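Local coordinates for protein chitinase (Chromobacterium violaceum, PDB 4TXG) that probably hydrolyses the glycosidic bonds of chitin, as a family 18 glycoside hydrolase, and probably binds chitin as well, at residues G408-D416 against N560-L568. Numbering follows the deposited sequence.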
ATOM      1  N   GLY A 408      -7.550 -16.024  11.261  1.00  7.80           N
ATOM      2  CA  GLY A 408      -6.400 -16.349  10.444  1.00 11.21           C
ATOM      3  C   GLY A 408      -5.341 -15.267  10.471  1.00  8.88           C
ATOM      4  O   GLY A 408      -5.509 -14.257  11.157  1.00  9.24           O
ATOM      5  N   PRO A 409      -4.248 -15.472   9.718  1.00  9.44           N
ATOM      6  CA  PRO A 409      -3.117 -14.537   9.754  1.00  8.10           C
ATOM      7  C   PRO A 409      -3.495 -13.152   9.262  1.00 11.23           C
ATOM      8  O   PRO A 409      -4.293 -12.992   8.329  1.00 10.71           O
ATOM      9  CB  PRO A 409      -2.085 -15.168   8.808  1.00 11.49           C
ATOM     10  CG  PRO A 409      -2.585 -16.548   8.508  1.00 16.63           C
ATOM     11  CD  PRO A 409      -4.070 -16.515   8.695  1.00 11.75           C
ATOM     12  N   ASN A 410      -2.885 -12.161   9.893  1.00  8.03           N
ATOM     13  CA  ASN A 410      -3.068 -10.769   9.531  1.00  8.66           C
ATOM     14  C   ASN A 410      -2.397 -10.428   8.190  1.00 13.24           C
ATOM     15  O   ASN A 410      -2.862  -9.565   7.444  1.00  9.48           O
ATOM     16  CB  ASN A 410      -2.510  -9.895  10.658  1.00  8.24           C
ATOM     17  CG  ASN A 410      -2.743  -8.431  10.414  1.00 14.87           C
ATOM     18  OD1 ASN A 410      -1.829  -7.693  10.077  1.00 27.22           O
ATOM     19  ND2 ASN A 410      -3.984  -8.009  10.552  1.00 15.63           N
ATOM     20  N   ALA A 411      -1.325 -11.147   7.866  1.00  8.40           N
ATOM     21  CA  ALA A 411      -0.472 -10.763   6.747  1.00  7.20           C
ATOM     22  C   ALA A 411       0.212 -11.971   6.108  1.00  6.75           C
ATOM     23  O   ALA A 411       1.428 -11.980   5.951  1.00  8.96           O
ATOM     24  CB  ALA A 411       0.571  -9.760   7.222  1.00  9.56           C
ATOM     25  N   ALA A 412      -0.562 -12.996   5.759  1.00  6.00           N
ATOM     26  CA  ALA A 412       0.028 -14.177   5.126  1.00  6.11           C
ATOM     27  C   ALA A 412       0.886 -13.806   3.913  1.00  7.35           C
ATOM     28  O   ALA A 412       0.486 -12.982   3.097  1.00  8.08           O
ATOM     29  CB  ALA A 412      -1.072 -15.159   4.705  1.00  6.54           C
ATOM     30  N   LEU A 413       2.064 -14.413   3.793  1.00  6.24           N
ATOM     31  CA  LEU A 413       2.878 -14.214   2.589  1.00  6.26           C
ATOM     32  C   LEU A 413       2.251 -14.907   1.375  1.00  8.14           C
ATOM     33  O   LEU A 413       2.198 -14.341   0.282  1.00  7.31           O
ATOM     34  CB  LEU A 413       4.295 -14.748   2.798  1.00  8.00           C
ATOM     35  CG  LEU A 413       5.239 -14.670   1.597  1.00  8.13           C
ATOM     36  CD1 LEU A 413       5.387 -13.233   1.115  1.00  8.81           C
ATOM     37  CD2 LEU A 413       6.600 -15.259   1.950  1.00  9.61           C
ATOM     38  N   TYR A 414       1.806 -16.143   1.586  1.00  8.39           N
ATOM     39  CA  TYR A 414       1.268 -16.994   0.522  1.00  6.51           C
ATOM     40  C   TYR A 414      -0.138 -17.503   0.807  1.00 10.17           C
ATOM     41  O   TYR A 414      -0.581 -17.531   1.949  1.00  9.52           O
ATOM     42  CB  TYR A 414       2.140 -18.236   0.334  1.00  7.46           C
ATOM     43  CG  TYR A 414       3.551 -18.037  -0.160  1.00  7.52           C
ATOM     44  CD1 TYR A 414       3.841 -17.160  -1.198  1.00  6.90           C
ATOM     45  CD2 TYR A 414       4.590 -18.796   0.375  1.00  9.71           C
ATOM     46  CE1 TYR A 414       5.133 -17.016  -1.667  1.00  7.15           C
ATOM     47  CE2 TYR A 414       5.884 -18.659  -0.080  1.00  7.84           C
ATOM     48  CZ  TYR A 414       6.148 -17.774  -1.106  1.00  7.67           C
ATOM     49  OH  TYR A 414       7.437 -17.652  -1.562  1.00  7.65           O
ATOM     50  N   ASP A 415      -0.804 -17.960  -0.245  1.00  6.57           N
ATOM     51  CA  ASP A 415      -2.001 -18.783  -0.118  1.00  6.68           C
ATOM     52  C   ASP A 415      -1.598 -20.220   0.273  1.00 10.26           C
ATOM     53  O   ASP A 415      -0.556 -20.703  -0.182  1.00 10.16           O
ATOM     54  CB  ASP A 415      -2.765 -18.787  -1.437  1.00  8.15           C
ATOM     55  CG  ASP A 415      -4.094 -19.507  -1.333  1.00  9.30           C
ATOM     56  OD1 ASP A 415      -5.055 -18.895  -0.819  1.00 13.37           O
ATOM     57  OD2 ASP A 415      -4.162 -20.680  -1.745  1.00 10.71           O
ATOM     58  N   ASP A 416      -2.403 -20.885   1.108  1.00  9.22           N
ATOM     59  CA  ASP A 416      -2.157 -22.294   1.475  1.00 10.76           C
ATOM     60  C   ASP A 416      -3.316 -23.189   1.036  1.00 12.87           C
ATOM     61  O   ASP A 416      -3.373 -24.372   1.388  1.00 12.60           O
ATOM     62  CB  ASP A 416      -1.903 -22.443   2.997  1.00 12.71           C
ATOM     63  CG  ASP A 416      -3.164 -22.227   3.862  1.00 15.39           C
ATOM     64  OD1 ASP A 416      -4.200 -21.742   3.357  1.00 14.91           O
ATOM     65  OD2 ASP A 416      -3.104 -22.533   5.081  1.00 12.85           O
ATOM     66  N   ASN A 560       3.317 -21.331  10.782  1.00 10.29           N
ATOM     67  CA  ASN A 560       2.981 -22.051   9.569  1.00 11.72           C
ATOM     68  C   ASN A 560       3.854 -21.532   8.425  1.00 10.91           C
ATOM     69  O   ASN A 560       3.698 -20.392   7.993  1.00 11.51           O
ATOM     70  CB  ASN A 560       1.483 -21.881   9.268  1.00  9.58           C
ATOM     71  CG  ASN A 560       1.028 -22.663   8.053  1.00 16.19           C
ATOM     72  OD1 ASN A 560       1.550 -22.489   6.958  1.00 17.66           O
ATOM     73  ND2 ASN A 560       0.033 -23.522   8.244  1.00 19.22           N
ATOM     74  N   GLY A 561       4.782 -22.364   7.951  1.00 12.46           N
ATOM     75  CA  GLY A 561       5.720 -21.943   6.916  1.00 14.74           C
ATOM     76  C   GLY A 561       5.097 -21.773   5.537  1.00 13.39           C
ATOM     77  O   GLY A 561       5.631 -21.050   4.695  1.00 14.43           O
ATOM     78  N   ALA A 562       3.974 -22.444   5.296  1.00  8.47           N
ATOM     79  CA  ALA A 562       3.262 -22.276   4.031  1.00  9.27           C
ATOM     80  C   ALA A 562       2.682 -20.871   3.940  1.00 10.05           C
ATOM     81  O   ALA A 562       2.543 -20.305   2.856  1.00 10.32           O
ATOM     82  CB  ALA A 562       2.159 -23.336   3.893  1.00  8.72           C
ATOM     83  N   LEU A 563       2.355 -20.299   5.096  1.00  8.54           N
ATOM     84  CA  LEU A 563       1.769 -18.966   5.165  1.00  7.90           C
ATOM     85  C   LEU A 563       2.786 -17.889   5.546  1.00 11.55           C
ATOM     86  O   LEU A 563       2.506 -16.703   5.422  1.00 12.58           O
ATOM     87  CB  LEU A 563       0.627 -18.952   6.187  1.00  7.98           C
ATOM     88  CG  LEU A 563      -0.572 -19.856   5.891  1.00  8.62           C
ATOM     89  CD1 LEU A 563      -1.458 -20.039   7.127  1.00 11.65           C
ATOM     90  CD2 LEU A 563      -1.358 -19.263   4.731  1.00 11.38           C
ATOM     91  N   ALA A 564       3.956 -18.324   6.010  1.00 11.04           N
ATOM     92  CA  ALA A 564       4.929 -17.462   6.692  1.00  8.40           C
ATOM     93  C   ALA A 564       4.252 -16.662   7.806  1.00  8.32           C
ATOM     94  O   ALA A 564       4.400 -15.444   7.896  1.00  8.66           O
ATOM     95  CB  ALA A 564       5.638 -16.528   5.702  1.00  7.93           C
ATOM     96  N   ALA A 565       3.521 -17.368   8.658  1.00  9.45           N
ATOM     97  CA  ALA A 565       2.690 -16.722   9.673  1.00 10.77           C
ATOM     98  C   ALA A 565       2.877 -17.333  11.061  1.00  9.42           C
ATOM     99  O   ALA A 565       2.672 -18.527  11.252  1.00  9.57           O
ATOM    100  CB  ALA A 565       1.234 -16.798   9.268  1.00  9.66           C
ATOM    101  N   PRO A 566       3.288 -16.508  12.035  1.00  9.61           N
ATOM    102  CA  PRO A 566       3.270 -16.920  13.436  1.00  7.67           C
ATOM    103  C   PRO A 566       1.982 -16.469  14.113  1.00  7.92           C
ATOM    104  O   PRO A 566       1.352 -15.503  13.678  1.00  9.96           O
ATOM    105  CB  PRO A 566       4.484 -16.195  14.033  1.00  7.73           C
ATOM    106  CG  PRO A 566       4.607 -14.920  13.197  1.00  7.25           C
ATOM    107  CD  PRO A 566       3.906 -15.181  11.855  1.00  9.67           C
ATOM    108  N   TRP A 567       1.604 -17.160  15.179  1.00  8.35           N
ATOM    109  CA  TRP A 567       0.519 -16.700  16.016  1.00  8.73           C
ATOM    110  C   TRP A 567       0.626 -17.276  17.407  1.00  9.41           C
ATOM    111  O   TRP A 567       1.416 -18.188  17.669  1.00 10.50           O
ATOM    112  CB  TRP A 567      -0.843 -17.054  15.419  1.00 10.07           C
ATOM    113  CG  TRP A 567      -1.234 -18.518  15.386  1.00  9.88           C
ATOM    114  CD1 TRP A 567      -2.028 -19.183  16.282  1.00  8.88           C
ATOM    115  CD2 TRP A 567      -0.907 -19.470  14.364  1.00 10.19           C
ATOM    116  NE1 TRP A 567      -2.201 -20.492  15.886  1.00 11.53           N
ATOM    117  CE2 TRP A 567      -1.530 -20.688  14.698  1.00 11.25           C
ATOM    118  CE3 TRP A 567      -0.139 -19.408  13.191  1.00 10.22           C
ATOM    119  CZ2 TRP A 567      -1.405 -21.839  13.921  1.00 13.63           C
ATOM    120  CZ3 TRP A 567      -0.015 -20.552  12.412  1.00  9.69           C
ATOM    121  CH2 TRP A 567      -0.646 -21.749  12.778  1.00 11.77           C
ATOM    122  N   LEU A 568      -0.174 -16.708  18.295  1.00  9.20           N
ATOM    123  CA  LEU A 568      -0.317 -17.243  19.635  1.00  9.30           C
ATOM    124  C   LEU A 568      -1.680 -17.889  19.755  1.00 10.54           C
ATOM    125  O   LEU A 568      -2.685 -17.294  19.372  1.00 10.32           O
ATOM    126  CB  LEU A 568      -0.168 -16.137  20.674  1.00  9.81           C
ATOM    127  CG  LEU A 568       1.169 -15.411  20.681  1.00 12.69           C
ATOM    128  CD1 LEU A 568       1.114 -14.284  21.695  1.00  9.79           C
ATOM    129  CD2 LEU A 568       2.285 -16.401  21.010  1.00 13.22           C
TER
HETATM  130  O   HOH W   1       1.856 -21.690   0.596  1.00 14.36           O
HETATM  131  O   HOH W   2      -1.474 -24.357   5.884  1.00 26.89           O
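Leu563 O takes the one direct hydrogen bond between 408-416 and 560-568, from Leu413 N at 2.8 Å (N-H...O 152°), and the Ala412 CA-H also approaches it. The bond fastens the loop after barrel strand 391-395 to the hairpin turn joining strands 556-560 and 565-570, part of a small antiparallel sheet beside the family 18 TIM barrel. That turn closes with a G1 beta bulge, Ala564 and Ala565 both facing Asn560, whose OD1 accepts from Leu563 N, three residues on, an Asx motif. Leu563, branched and apolar, fills the bend of the loop: its CG lies anti to the carbonyl carbon (chi1 -63°), sending CD2 to 3.4 Å from Tyr414 O. Its CD1 reaches Pro409 CG, Leu563 and Pro409 crossing at about a right angle. Small methyls allow close approach, Ala565 CB meeting Pro409 CB at 3.7 Å and Ala564 CB resting on Leu413 CB. Asp416 crosses Leu563 obliquely, CB and CG against CD2, while its OD1 accepts from Lys418 N and its OD2 from Trp479 NE1. Ala562 O sits in plane at the Tyr414 ring edge. Two waters bridge the segments: one joins Asp415 O and Ala562 O; the other donates to Asp416 OD2 (2.6 Å) while accepting from Asn560 ND2 (2.9 Å).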